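GENE 22 product (Bacillus phage spp1, PDB 2XC8) is a phage protein of unproven function whose all-beta fold resembles a domain of the receptor-binding protein of lactococcal phage p2. Local coordinates at residues D51-Y61 and W73-D81; E16-I24 and T108-Y116. One frame throughout, in Å; residues are numbered along the deposited sequence.

Contact 1 is a bonded pairing within one sheet, contact 2 a side-chain packing between two sheets; together they illustrate the two kinds of join an all-beta domain needs. Contact 1 joins neighbouring strands 56-64 and 71-79, a hairpin at one side of the five-stranded mixed sheet. Contact 2 spans the gap between that sheet, through strand 109-117, and the second, antiparallel sheet, through strand 17-19 and the turn that follows it. Their centres lie about 14 Å apart, with nearest atoms about 5 Å apart and no direct touch. Along the chain the order is 16-24, 51-61, 73-81, 108-116, so the hairpin is enclosed in sequence by the two partners of contact 2, and both contacts bear on the five-stranded sheet.

Contact 1: D51-Y61 and W73-D81; sequences DDTYPVEYMLY and WSLCKAYLD
Trp73 opens the second segment by bringing the CE3-CZ3 side of its indole to Leu60, CE3 lying 3.6 Å from Leu60 CG while CZ3 touches Leu60 CD2. Ser74 follows with a two-way backbone bond to Tyr61, the first hydrogen-bonded pair of an antiparallel ladder. At Leu75, CG stands anti to the backbone N (chi1 -179°), which carries CD1 across the ladder to 3.4 Å from Met59 O. Cys76 makes the next two-way pair, with Met59 (present as selenomethionine), and its CB receives the Tyr61 ring at CE2, 3.6 Å away. Lys77 runs along the Tyr58 side chain: its CG lies against Tyr58 CE1 and, at 3.5 Å, Val56 CG1, and NZ ends in a weak bond to Tyr58 OH at 3.2 Å, a hydroxyl that is also bonded to Thr49 O. Ala78 and Glu57 form the last two-way pair. The Tyr79 ring flanks Val56 CG2, its plane nearly perpendicular to the Asp51 carboxylate that it also meets. Leu80, centre of an inverse gamma turn, gives its N-H to Pro55 O at 2.8 Å, while its CD2 rests on the Glu57 carboxylate. Asp81 closes the segment with a CH-pi contact, CB 3.9 Å from the Tyr54 ring centroid. Strand 93-103 continues the sheet beyond 56-61, strands 23-33 and 37-47 cover Leu60 and Trp73, a disulfide ties Cys76 to Cys86, and a strand of the second subunit pairs in parallel with Ser74 to Cys76.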
loop_
_atom_site.group_PDB
_atom_site.type_symbol
_atom_site.label_atom_id
_atom_site.label_comp_id
_atom_site.label_asym_id
_atom_site.label_seq_id
_atom_site.Cartn_x
_atom_site.Cartn_y
_atom_site.Cartn_z
ATOM N N ASP B 51 -4.015 17.954 15.826
ATOM C CA ASP B 51 -4.247 19.189 16.568
ATOM C C ASP B 51 -4.552 18.821 18.016
ATOM O O ASP B 51 -5.085 17.744 18.283
ATOM C CB ASP B 51 -5.422 19.956 15.955
ATOM C CG ASP B 51 -5.652 21.307 16.609
ATOM O OD1 ASP B 51 -4.810 22.213 16.431
ATOM O OD2 ASP B 51 -6.687 21.466 17.293
ATOM N N ASP B 52 -4.240 19.693 18.943
ATOM C CA ASP B 52 -4.487 19.427 20.330
ATOM C C ASP B 52 -5.958 19.368 20.709
ATOM O O ASP B 52 -6.324 18.698 21.615
ATOM C CB ASP B 52 -3.789 20.480 21.153
ATOM C CG ASP B 52 -2.430 20.061 21.596
ATOM O OD1 ASP B 52 -1.757 20.858 22.243
ATOM O OD2 ASP B 52 -2.020 18.948 21.325
ATOM N N THR B 53 -6.789 20.072 19.983
ATOM C CA THR B 53 -8.220 20.139 20.278
ATOM C C THR B 53 -9.079 19.317 19.309
ATOM O O THR B 53 -9.821 18.428 19.734
ATOM C CB THR B 53 -8.716 21.609 20.311
ATOM O OG1 THR B 53 -7.945 22.356 21.261
ATOM C CG2 THR B 53 -10.189 21.684 20.690
ATOM N N TYR B 54 -8.964 19.611 18.016
ATOM C CA TYR B 54 -9.868 19.060 17.003
ATOM C C TYR B 54 -9.278 17.965 16.119
ATOM O O TYR B 54 -8.054 17.843 16.018
ATOM C CB TYR B 54 -10.307 20.162 16.031
ATOM C CG TYR B 54 -10.745 21.443 16.697
ATOM C CD1 TYR B 54 -12.006 21.554 17.276
ATOM C CD2 TYR B 54 -9.899 22.549 16.743
ATOM C CE1 TYR B 54 -12.413 22.731 17.892
ATOM C CE2 TYR B 54 -10.295 23.730 17.352
ATOM C CZ TYR B 54 -11.550 23.815 17.922
ATOM O OH TYR B 54 -11.930 24.991 18.522
ATOM N N PRO B 55 -10.150 17.155 15.478
ATOM C CA PRO B 55 -9.591 16.141 14.591
ATOM C C PRO B 55 -9.254 16.934 13.335
ATOM O O PRO B 55 -9.898 17.947 13.054
ATOM C CB PRO B 55 -10.773 15.203 14.317
ATOM C CG PRO B 55 -11.724 15.410 15.438
ATOM C CD PRO B 55 -11.531 16.817 15.883
ATOM N N VAL B 56 -8.250 16.477 12.593
ATOM C CA VAL B 56 -7.816 17.171 11.383
ATOM C C VAL B 56 -8.024 16.298 10.148
ATOM O O VAL B 56 -7.604 15.141 10.121
ATOM C CB VAL B 56 -6.331 17.604 11.471
ATOM C CG1 VAL B 56 -5.946 18.404 10.249
ATOM C CG2 VAL B 56 -6.076 18.422 12.727
ATOM N N GLU B 57 -8.674 16.862 9.132
ATOM C CA GLU B 57 -8.874 16.179 7.856
ATOM C C GLU B 57 -7.802 16.591 6.854
ATOM O O GLU B 57 -7.587 17.781 6.620
ATOM C CB GLU B 57 -10.256 16.494 7.282
ATOM C CG GLU B 57 -11.419 15.900 8.058
ATOM C CD GLU B 57 -12.766 16.243 7.445
ATOM O OE1 GLU B 57 -12.886 17.303 6.791
ATOM O OE2 GLU B 57 -13.711 15.447 7.623
ATOM N N TYR B 58 -7.135 15.599 6.270
ATOM C CA TYR B 58 -6.138 15.841 5.233
ATOM C C TYR B 58 -6.632 15.339 3.887
ATOM O O TYR B 58 -7.096 14.202 3.769
ATOM C CB TYR B 58 -4.809 15.175 5.589
ATOM C CG TYR B 58 -4.062 15.872 6.697
ATOM C CD1 TYR B 58 -3.202 16.934 6.421
ATOM C CD2 TYR B 58 -4.212 15.471 8.023
ATOM C CE1 TYR B 58 -2.511 17.580 7.438
ATOM C CE2 TYR B 58 -3.525 16.109 9.046
ATOM C CZ TYR B 58 -2.678 17.163 8.747
ATOM O OH TYR B 58 -1.994 17.800 9.753
HETATM N N MSE B 59 -6.513 16.180 2.881
HETATM C CA MSE B 59 -6.935 15.886 1.543
HETATM C C MSE B 59 -5.946 16.199 0.466
HETATM O O MSE B 59 -5.537 17.302 0.288
HETATM C CB MSE B 59 -8.206 16.632 1.254
HETATM C CG MSE B 59 -9.255 15.761 0.726
HETATM SE SE MSE B 59 -10.527 15.171 1.991
HETATM C CE MSE B 59 -11.849 16.363 1.425
ATOM N N LEU B 60 -5.571 15.181 -0.271
ATOM C CA LEU B 60 -4.568 15.342 -1.317
ATOM C C LEU B 60 -5.209 15.290 -2.703
ATOM O O LEU B 60 -5.943 14.353 -3.022
ATOM C CB LEU B 60 -3.479 14.270 -1.177
ATOM C CG LEU B 60 -2.253 14.319 -2.097
ATOM C CD1 LEU B 60 -1.376 15.535 -1.811
ATOM C CD2 LEU B 60 -1.444 13.039 -1.958
ATOM N N TYR B 61 -4.926 16.306 -3.514
ATOM C CA TYR B 61 -5.498 16.419 -4.855
ATOM C C TYR B 61 -4.433 16.312 -5.941
ATOM O O TYR B 61 -3.363 16.913 -5.835
ATOM C CB TYR B 61 -6.251 17.746 -5.019
ATOM C CG TYR B 61 -7.255 18.055 -3.928
ATOM C CD1 TYR B 61 -8.403 17.279 -3.765
ATOM C CD2 TYR B 61 -7.066 19.139 -3.072
ATOM C CE1 TYR B 61 -9.329 17.566 -2.765
ATOM C CE2 TYR B 61 -7.987 19.436 -2.071
ATOM C CZ TYR B 61 -9.115 18.645 -1.925
ATOM O OH TYR B 61 -10.028 18.934 -0.937
ATOM N N TRP B 73 0.285 18.662 -7.435
ATOM C CA TRP B 73 -0.319 18.259 -6.166
ATOM C C TRP B 73 -0.849 19.457 -5.381
ATOM O O TRP B 73 -0.242 20.531 -5.378
ATOM C CB TRP B 73 0.697 17.525 -5.289
ATOM C CG TRP B 73 1.154 16.191 -5.797
ATOM C CD1 TRP B 73 2.382 15.893 -6.312
ATOM C CD2 TRP B 73 0.405 14.970 -5.813
ATOM N NE1 TRP B 73 2.443 14.564 -6.656
ATOM C CE2 TRP B 73 1.243 13.973 -6.361
ATOM C CE3 TRP B 73 -0.896 14.620 -5.425
ATOM C CZ2 TRP B 73 0.824 12.649 -6.531
ATOM C CZ3 TRP B 73 -1.313 13.301 -5.594
ATOM C CH2 TRP B 73 -0.453 12.333 -6.143
ATOM N N SER B 74 -1.981 19.252 -4.714
ATOM C CA SER B 74 -2.532 20.219 -3.771
ATOM C C SER B 74 -2.981 19.494 -2.510
ATOM O O SER B 74 -3.489 18.373 -2.579
ATOM C CB SER B 74 -3.713 20.970 -4.384
ATOM O OG SER B 74 -3.270 21.999 -5.250
ATOM N N LEU B 75 -2.785 20.133 -1.359
ATOM C CA LEU B 75 -3.216 19.562 -0.089
ATOM C C LEU B 75 -4.155 20.504 0.647
ATOM O O LEU B 75 -3.846 21.682 0.843
ATOM C CB LEU B 75 -2.014 19.218 0.799
ATOM C CG LEU B 75 -2.257 18.580 2.174
ATOM C CD1 LEU B 75 -2.626 17.105 2.055
ATOM C CD2 LEU B 75 -1.031 18.748 3.057
ATOM N N CYS B 76 -5.306 19.973 1.044
ATOM C CA CYS B 76 -6.223 20.703 1.901
ATOM C C CYS B 76 -6.209 20.115 3.306
ATOM O O CYS B 76 -6.227 18.894 3.487
ATOM C CB CYS B 76 -7.640 20.696 1.329
ATOM S SG CYS B 76 -8.810 21.680 2.288
ATOM N N LYS B 77 -6.143 20.981 4.294
ATOM C CA LYS B 77 -6.251 20.633 5.681
ATOM C C LYS B 77 -7.456 21.307 6.332
ATOM O O LYS B 77 -7.686 22.458 6.219
ATOM C CB LYS B 77 -4.982 21.046 6.391
ATOM C CG LYS B 77 -4.692 20.375 7.681
ATOM C CD LYS B 77 -3.728 21.181 8.533
ATOM C CE LYS B 77 -3.690 20.694 9.973
ATOM N NZ LYS B 77 -2.395 20.865 10.651
ATOM N N ALA B 78 -8.241 20.546 7.027
ATOM C CA ALA B 78 -9.409 21.088 7.713
ATOM C C ALA B 78 -9.467 20.644 9.167
ATOM O O ALA B 78 -9.248 19.473 9.479
ATOM C CB ALA B 78 -10.688 20.695 6.987
ATOM N N TYR B 79 -9.765 21.594 10.048
ATOM C CA TYR B 79 -9.946 21.314 11.464
ATOM C C TYR B 79 -11.424 21.046 11.715
ATOM O O TYR B 79 -12.269 21.910 11.460
ATOM C CB TYR B 79 -9.455 22.493 12.310
ATOM C CG TYR B 79 -7.981 22.800 12.143
ATOM C CD1 TYR B 79 -7.041 22.313 13.049
ATOM C CD2 TYR B 79 -7.526 23.577 11.074
ATOM C CE1 TYR B 79 -5.685 22.591 12.900
ATOM C CE2 TYR B 79 -6.173 23.858 10.914
ATOM C CZ TYR B 79 -5.260 23.363 11.830
ATOM O OH TYR B 79 -3.921 23.642 11.678
ATOM N N LEU B 80 -11.733 19.842 12.195
ATOM C CA LEU B 80 -13.118 19.449 12.452
ATOM C C LEU B 80 -13.698 20.163 13.673
ATOM O O LEU B 80 -13.751 19.607 14.774
ATOM C CB LEU B 80 -13.253 17.925 12.589
ATOM C CG LEU B 80 -13.311 17.073 11.314
ATOM C CD1 LEU B 80 -13.456 15.597 11.679
ATOM C CD2 LEU B 80 -14.456 17.507 10.397
ATOM N N ASP B 81 -14.121 21.407 13.458
ATOM C CA ASP B 81 -14.765 22.212 14.495
ATOM C C ASP B 81 -16.211 22.555 14.120
ATOM O O ASP B 81 -16.934 23.182 14.899
ATOM C CB ASP B 81 -13.949 23.484 14.791
ATOM C CG ASP B 81 -13.762 24.381 13.568
ATOM O OD1 ASP B 81 -14.207 24.019 12.455
ATOM O OD2 ASP B 81 -13.156 25.462 13.727
#

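Contact 2: E16-I24 and T108-Y116; sequences EIKETETGI and TREGTIFLY
Arg109 sets out beside its backbone N (chi1 -60°) and then runs extended as far as NE, so that its guanidinium reaches from strand 109-116 to the turn after strand 17-19. Glu19, with CG turned away from its own N, extends toward the same group. There the guanidinium is gripped along its edge by three oxygens. NH1 bonds Thr20 O at 2.7 Å, nearly in the guanidinium plane, and also the anti lone pair of Glu19 OE2 at 3.0 Å in a salt bridge, the carboxylate being turned 51° against the guanidinium. NH2 reaches Glu21 O at 2.6 Å, but from above the carbonyl plane and with a bent N-H...O angle of 134°. Two backbone carbonyls and one carboxylate thus fix the rotation of the group. The turn itself is braced from within: Thr20 OG1 accepts from Gly23 N, an ST motif, and Thr20 N donates to Gly23 O. Farther along, the contact becomes apolar. Ile17 and Ile113 interleave from opposing strands, their CG2 methyls meeting at 3.8 Å. Leu115 sends CD2 to Ile17 CD1, 3.9 Å away, and Ile113 CD1 lies against the backbone at Glu19 N. Ile2 of strand 2-8 and Val99 of strand 93-103 extend this apolar layer. The strand axes come no closer than 8.1 Å, too far for backbone pairing, and side chains make the join: face-to-face packing of two sheets, as in a beta sandwich, with an arginine clasping a turn at its margin.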
loop_
_atom_site.group_PDB
_atom_site.type_symbol
_atom_site.label_atom_id
_atom_site.label_comp_id
_atom_site.label_asym_id
_atom_site.label_seq_id
_atom_site.Cartn_x
_atom_site.Cartn_y
_atom_site.Cartn_z
ATOM N N GLU B 16 3.989 5.143 -6.025
ATOM C CA GLU B 16 3.840 4.434 -4.800
ATOM C C GLU B 16 3.362 5.385 -3.717
ATOM O O GLU B 16 3.960 6.379 -3.496
ATOM C CB GLU B 16 5.201 3.923 -4.433
ATOM C CG GLU B 16 5.253 2.788 -3.556
ATOM C CD GLU B 16 6.670 2.300 -3.386
ATOM O OE1 GLU B 16 7.273 2.682 -2.409
ATOM O OE2 GLU B 16 7.188 1.537 -4.211
ATOM N N ILE B 17 2.261 5.061 -3.079
ATOM C CA ILE B 17 1.716 5.866 -1.980
ATOM C C ILE B 17 1.661 5.034 -0.701
ATOM O O ILE B 17 1.019 3.980 -0.666
ATOM C CB ILE B 17 0.306 6.438 -2.303
ATOM C CG1 ILE B 17 0.293 7.122 -3.675
ATOM C CG2 ILE B 17 -0.139 7.411 -1.207
ATOM C CD1 ILE B 17 -1.094 7.314 -4.272
ATOM N N LYS B 18 2.323 5.517 0.324
ATOM C CA LYS B 18 2.368 4.831 1.607
ATOM C C LYS B 18 2.314 5.661 2.891
ATOM O O LYS B 18 2.766 6.773 2.951
ATOM C CB LYS B 18 3.554 3.859 1.667
ATOM C CG LYS B 18 4.864 4.496 1.814
ATOM C CD LYS B 18 5.881 3.494 2.065
ATOM C CE LYS B 18 6.729 3.301 0.880
ATOM N NZ LYS B 18 8.151 3.452 1.225
ATOM N N GLU B 19 1.742 5.068 3.922
ATOM C CA GLU B 19 1.709 5.683 5.241
ATOM C C GLU B 19 3.028 5.422 5.961
ATOM O O GLU B 19 3.492 4.281 6.039
ATOM C CB GLU B 19 0.542 5.125 6.064
ATOM C CG GLU B 19 0.402 5.731 7.462
ATOM C CD GLU B 19 -0.471 4.903 8.397
ATOM O OE1 GLU B 19 -1.049 3.887 7.954
ATOM O OE2 GLU B 19 -0.579 5.276 9.584
ATOM N N THR B 20 3.628 6.493 6.473
ATOM C CA THR B 20 4.823 6.402 7.307
ATOM C C THR B 20 4.409 6.710 8.745
ATOM O O THR B 20 3.245 7.032 8.993
ATOM C CB THR B 20 5.923 7.382 6.836
ATOM O OG1 THR B 20 5.433 8.727 6.911
ATOM C CG2 THR B 20 6.343 7.081 5.400
ATOM N N GLU B 21 5.292 6.606 9.704
ATOM C CA GLU B 21 4.969 6.907 11.067
ATOM C C GLU B 21 4.680 8.388 11.268
ATOM O O GLU B 21 3.924 8.741 12.100
ATOM C CB GLU B 21 6.060 6.363 12.002
ATOM C CG GLU B 21 5.602 5.124 12.839
ATOM C CD GLU B 21 6.639 3.985 13.087
ATOM O OE1 GLU B 21 7.817 4.230 13.413
ATOM O OE2 GLU B 21 6.238 2.823 13.009
ATOM N N THR B 22 5.235 9.250 10.448
ATOM C CA THR B 22 5.028 10.696 10.559
ATOM C C THR B 22 3.921 11.221 9.638
ATOM O O THR B 22 3.254 12.203 9.974
ATOM C CB THR B 22 6.329 11.496 10.306
ATOM O OG1 THR B 22 6.894 11.117 9.045
ATOM C CG2 THR B 22 7.346 11.242 11.414
ATOM N N GLY B 23 3.726 10.576 8.488
ATOM C CA GLY B 23 2.691 11.010 7.548
ATOM C C GLY B 23 2.505 10.165 6.302
ATOM O O GLY B 23 2.399 8.939 6.379
ATOM N N ILE B 24 2.451 10.840 5.155
ATOM C CA ILE B 24 2.207 10.199 3.863
ATOM C C ILE B 24 3.356 10.482 2.899
ATOM O O ILE B 24 3.829 11.615 2.796
ATOM C CB ILE B 24 0.853 10.667 3.240
ATOM C CG1 ILE B 24 -0.341 10.267 4.127
ATOM C CG2 ILE B 24 0.679 10.154 1.801
ATOM C CD1 ILE B 24 -0.574 8.756 4.282
ATOM N N THR B 108 -4.449 8.972 16.413
ATOM C CA THR B 108 -5.223 7.951 15.707
ATOM C C THR B 108 -5.583 8.429 14.299
ATOM O O THR B 108 -6.106 9.533 14.120
ATOM C CB THR B 108 -6.506 7.570 16.487
ATOM O OG1 THR B 108 -6.163 7.193 17.827
ATOM C CG2 THR B 108 -7.237 6.415 15.814
ATOM N N ARG B 109 -5.288 7.590 13.310
ATOM C CA ARG B 109 -5.537 7.913 11.910
ATOM C C ARG B 109 -6.636 7.026 11.339
ATOM O O ARG B 109 -6.590 5.803 11.474
ATOM C CB ARG B 109 -4.255 7.751 11.089
ATOM C CG ARG B 109 -3.108 8.640 11.541
ATOM C CD ARG B 109 -1.785 8.153 10.984
ATOM N NE ARG B 109 -0.671 8.985 11.432
ATOM C CZ ARG B 109 0.600 8.804 11.080
ATOM N NH1 ARG B 109 0.938 7.813 10.263
ATOM N NH2 ARG B 109 1.537 9.618 11.546
ATOM N N GLU B 110 -7.628 7.655 10.714
ATOM C CA GLU B 110 -8.691 6.937 10.021
ATOM C C GLU B 110 -8.880 7.525 8.629
ATOM O O GLU B 110 -9.142 8.722 8.481
ATOM C CB GLU B 110 -10.000 6.987 10.823
ATOM C CG GLU B 110 -11.198 6.286 10.165
ATOM C CD GLU B 110 -11.029 4.776 10.016
ATOM O OE1 GLU B 110 -11.770 4.181 9.205
ATOM O OE2 GLU B 110 -10.167 4.180 10.703
ATOM N N GLY B 111 -8.735 6.681 7.611
ATOM C CA GLY B 111 -8.878 7.131 6.233
ATOM C C GLY B 111 -8.540 6.108 5.170
ATOM O O GLY B 111 -8.549 4.899 5.423
ATOM N N THR B 112 -8.235 6.606 3.974
ATOM C CA THR B 112 -8.033 5.762 2.801
ATOM C C THR B 112 -6.967 6.229 1.808
ATOM O O THR B 112 -6.830 7.425 1.536
ATOM C CB THR B 112 -9.335 5.648 1.964
ATOM O OG1 THR B 112 -10.443 5.352 2.824
ATOM C CG2 THR B 112 -9.218 4.554 0.913
ATOM N N ILE B 113 -6.212 5.264 1.288
ATOM C CA ILE B 113 -5.212 5.553 0.266
ATOM C C ILE B 113 -5.803 4.882 -0.976
ATOM O O ILE B 113 -5.999 3.662 -1.000
ATOM C CB ILE B 113 -3.786 5.012 0.566
ATOM C CG1 ILE B 113 -3.093 5.879 1.622
ATOM C CG2 ILE B 113 -2.940 4.959 -0.710
ATOM C CD1 ILE B 113 -1.862 5.244 2.254
ATOM N N PHE B 114 -6.106 5.685 -1.993
ATOM C CA PHE B 114 -6.653 5.176 -3.248
ATOM C C PHE B 114 -5.531 4.914 -4.249
ATOM O O PHE B 114 -4.820 5.838 -4.655
ATOM C CB PHE B 114 -7.679 6.155 -3.834
ATOM C CG PHE B 114 -8.958 6.253 -3.043
ATOM C CD1 PHE B 114 -10.023 5.397 -3.306
ATOM C CD2 PHE B 114 -9.102 7.214 -2.046
ATOM C CE1 PHE B 114 -11.211 5.488 -2.580
ATOM C CE2 PHE B 114 -10.285 7.314 -1.314
ATOM C CZ PHE B 114 -11.340 6.448 -1.582
ATOM N N LEU B 115 -5.372 3.649 -4.634
ATOM C CA LEU B 115 -4.343 3.251 -5.593
ATOM C C LEU B 115 -4.967 2.839 -6.921
ATOM O O LEU B 115 -5.581 1.774 -7.029
ATOM C CB LEU B 115 -3.478 2.115 -5.031
ATOM C CG LEU B 115 -2.607 2.369 -3.794
ATOM C CD1 LEU B 115 -1.874 1.097 -3.404
ATOM C CD2 LEU B 115 -1.610 3.502 -4.019
ATOM N N TYR B 116 -4.804 3.691 -7.931
ATOM C CA TYR B 116 -5.423 3.452 -9.232
ATOM C C TYR B 116 -4.553 2.542 -10.095
ATOM O O TYR B 116 -3.331 2.695 -10.166
ATOM C CB TYR B 116 -5.926 4.759 -9.856
ATOM C CG TYR B 116 -6.976 5.437 -8.999
ATOM C CD1 TYR B 116 -8.309 5.019 -9.024
ATOM C CD2 TYR B 116 -6.631 6.479 -8.140
ATOM C CE1 TYR B 116 -9.271 5.633 -8.224
ATOM C CE2 TYR B 116 -7.583 7.100 -7.339
ATOM C CZ TYR B 116 -8.901 6.673 -7.385
ATOM O OH TYR B 116 -9.846 7.285 -6.595
#